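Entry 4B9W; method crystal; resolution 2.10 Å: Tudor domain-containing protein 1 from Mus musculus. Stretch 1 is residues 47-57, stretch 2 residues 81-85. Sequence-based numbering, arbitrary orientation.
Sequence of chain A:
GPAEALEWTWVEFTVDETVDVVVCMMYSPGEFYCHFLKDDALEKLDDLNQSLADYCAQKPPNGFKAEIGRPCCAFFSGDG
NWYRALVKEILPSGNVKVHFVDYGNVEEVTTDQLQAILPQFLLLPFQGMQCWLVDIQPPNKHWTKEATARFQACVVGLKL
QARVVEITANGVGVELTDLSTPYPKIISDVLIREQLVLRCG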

# COMPACT_ATOMS: atom_id res chain seq x y z
N ASP A 47 -18.29 -22.38 4.26
CA ASP A 47 -18.29 -23.23 5.46
C ASP A 47 -17.35 -22.71 6.55
O ASP A 47 -17.71 -22.71 7.74
CB ASP A 47 -17.97 -24.67 5.09
CG ASP A 47 -19.09 -25.33 4.29
OD1 ASP A 47 -20.28 -25.06 4.57
OD2 ASP A 47 -18.78 -26.11 3.36
N LEU A 48 -16.16 -22.27 6.16
CA LEU A 48 -15.18 -21.71 7.08
C LEU A 48 -15.73 -20.45 7.74
O LEU A 48 -15.61 -20.27 8.95
CB LEU A 48 -13.87 -21.39 6.35
CG LEU A 48 -12.82 -20.61 7.15
CD1 LEU A 48 -12.43 -21.37 8.40
CD2 LEU A 48 -11.61 -20.28 6.30
N ASN A 49 -16.34 -19.58 6.93
CA ASN A 49 -16.91 -18.32 7.41
C ASN A 49 -18.04 -18.54 8.39
O ASN A 49 -18.17 -17.81 9.38
CB ASN A 49 -17.39 -17.47 6.23
CG ASN A 49 -16.23 -16.88 5.44
OD1 ASN A 49 -15.11 -16.79 5.95
ND2 ASN A 49 -16.49 -16.50 4.18
N GLN A 50 -18.87 -19.54 8.11
CA GLN A 50 -19.88 -19.95 9.06
C GLN A 50 -19.20 -20.37 10.36
O GLN A 50 -19.59 -19.94 11.44
CB GLN A 50 -20.73 -21.08 8.48
CG GLN A 50 -21.72 -21.67 9.46
CD GLN A 50 -22.57 -20.61 10.10
OE1 GLN A 50 -23.35 -19.96 9.41
NE2 GLN A 50 -22.42 -20.40 11.42
N SER A 51 -18.16 -21.19 10.26
CA SER A 51 -17.46 -21.65 11.46
C SER A 51 -16.81 -20.49 12.21
O SER A 51 -16.72 -20.54 13.44
CB SER A 51 -16.41 -22.71 11.11
OG SER A 51 -17.04 -23.92 10.74
N LEU A 52 -16.38 -19.45 11.49
CA LEU A 52 -15.78 -18.27 12.12
C LEU A 52 -16.83 -17.44 12.83
O LEU A 52 -16.52 -16.80 13.83
CB LEU A 52 -15.05 -17.37 11.10
CG LEU A 52 -13.75 -17.86 10.45
CD1 LEU A 52 -13.05 -16.71 9.73
CD2 LEU A 52 -12.80 -18.52 11.44
N ALA A 53 -18.04 -17.39 12.28
CA ALA A 53 -19.14 -16.66 12.94
C ALA A 53 -19.45 -17.29 14.30
O ALA A 53 -19.63 -16.59 15.28
CB ALA A 53 -20.40 -16.66 12.08
N ASP A 54 -19.53 -18.60 14.34
CA ASP A 54 -19.84 -19.31 15.59
C ASP A 54 -18.72 -19.11 16.60
O ASP A 54 -18.96 -18.72 17.73
CB ASP A 54 -20.06 -20.80 15.31
CG ASP A 54 -21.20 -21.05 14.33
OD1 ASP A 54 -22.01 -20.14 14.08
OD2 ASP A 54 -21.28 -22.17 13.78
N TYR A 55 -17.49 -19.33 16.15
CA TYR A 55 -16.30 -19.20 16.99
C TYR A 55 -16.18 -17.77 17.52
O TYR A 55 -15.95 -17.58 18.71
CB TYR A 55 -15.04 -19.61 16.18
CG TYR A 55 -13.73 -19.11 16.74
CD1 TYR A 55 -13.15 -19.70 17.87
CD2 TYR A 55 -13.07 -18.04 16.14
CE1 TYR A 55 -11.95 -19.23 18.39
CE2 TYR A 55 -11.87 -17.57 16.64
CZ TYR A 55 -11.31 -18.16 17.76
OH TYR A 55 -10.12 -17.68 18.24
N CYS A 56 -16.34 -16.78 16.63
CA CYS A 56 -16.14 -15.38 17.00
C CYS A 56 -17.28 -14.87 17.87
O CYS A 56 -17.10 -13.98 18.69
CB CYS A 56 -15.98 -14.47 15.77
SG CYS A 56 -14.31 -14.44 15.08
N ALA A 57 -18.46 -15.45 17.67
CA ALA A 57 -19.65 -15.02 18.36
C ALA A 57 -19.55 -15.11 19.86
O ALA A 57 -20.26 -14.41 20.54
CB ALA A 57 -20.86 -15.84 17.89
N ASN A 81 -19.91 -9.29 9.66
CA ASN A 81 -19.45 -10.65 9.94
C ASN A 81 -17.94 -10.69 10.17
O ASN A 81 -17.20 -9.77 9.77
CB ASN A 81 -19.82 -11.54 8.76
CG ASN A 81 -21.33 -11.64 8.54
OD1 ASN A 81 -22.10 -11.80 9.49
ND2 ASN A 81 -21.76 -11.54 7.28
N TRP A 82 -17.47 -11.77 10.77
CA TRP A 82 -16.03 -11.98 10.95
C TRP A 82 -15.38 -12.70 9.77
O TRP A 82 -15.97 -13.59 9.16
CB TRP A 82 -15.79 -12.70 12.25
CG TRP A 82 -16.22 -11.87 13.44
CD1 TRP A 82 -17.53 -11.60 13.87
CD2 TRP A 82 -15.36 -11.14 14.37
NE1 TRP A 82 -17.52 -10.78 14.97
CE2 TRP A 82 -16.26 -10.47 15.33
CE3 TRP A 82 -13.99 -10.95 14.49
CZ2 TRP A 82 -15.77 -9.69 16.37
CZ3 TRP A 82 -13.51 -10.16 15.55
CH2 TRP A 82 -14.38 -9.56 16.47
N TYR A 83 -14.17 -12.30 9.41
CA TYR A 83 -13.45 -13.02 8.37
C TYR A 83 -11.98 -13.17 8.74
O TYR A 83 -11.50 -12.54 9.67
CB TYR A 83 -13.57 -12.28 7.04
CG TYR A 83 -14.99 -12.17 6.53
CD1 TYR A 83 -15.56 -13.20 5.81
CD2 TYR A 83 -15.77 -11.03 6.80
CE1 TYR A 83 -16.86 -13.12 5.36
CE2 TYR A 83 -17.08 -10.93 6.34
CZ TYR A 83 -17.61 -11.98 5.61
OH TYR A 83 -18.90 -11.92 5.14
N ARG A 84 -11.29 -14.00 7.96
CA ARG A 84 -9.85 -14.18 8.12
C ARG A 84 -9.12 -12.94 7.65
O ARG A 84 -9.54 -12.28 6.70
CB ARG A 84 -9.39 -15.39 7.33
CG ARG A 84 -10.05 -16.70 7.77
CD ARG A 84 -9.31 -17.90 7.27
NE ARG A 84 -9.42 -18.08 5.81
CZ ARG A 84 -8.81 -19.05 5.14
NH1 ARG A 84 -8.05 -19.93 5.78
NH2 ARG A 84 -8.95 -19.14 3.82
N ALA A 85 -8.04 -12.61 8.34
CA ALA A 85 -7.29 -11.41 8.05
C ALA A 85 -5.82 -11.54 8.50
O ALA A 85 -5.48 -12.42 9.29
CB ALA A 85 -7.95 -10.23 8.72
O HOH W 1 -12.57 -15.27 5.62
O HOH W 2 -18.15 -15.07 9.52

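Helix 47-57 lies across strand 81-85 with axes 7.6 Å apart at closest approach and N-to-C directions 115° apart. No direct hydrogen bond joins the two segments, so the contact rests on packing and on two bridging waters.

Trp-82 has the largest covered area, 87 Å², and its main partner is Cys-56. Both CA-to-CB bonds point toward the opposing segment. Cys-56 CB sits 3.5 Å from Trp-82 CG and lies 16° off the normal of the five-membered ring, which places it over the face and fits a CH-pi contact. Cys-56 SG approaches the same ring more obliquely, 40° off the normal.

Arg-84 packs through the length of its side chain, although its CA-to-CB bond points sideways. Its CG lies 3.6 Å from Leu-52 CD1, while Leu-48 CD2 stands 3.1 Å from Arg-84 NE, over one face of the guanidinium. That apolar approach leaves the in-plane N-H directions free, and all three guanidinium nitrogens are hydrogen-bonded elsewhere in the structure.

Polar linkage centres on Asn-49. Water 1 donates to Asn-49 OD1 and accepts from Arg-84 N, both at 3.0 Å; water 2 donates to Asn-49 O and Trp-82 O, each at 2.7 Å. The waters thus connect backbone groups of the strand to the helix without direct pairing.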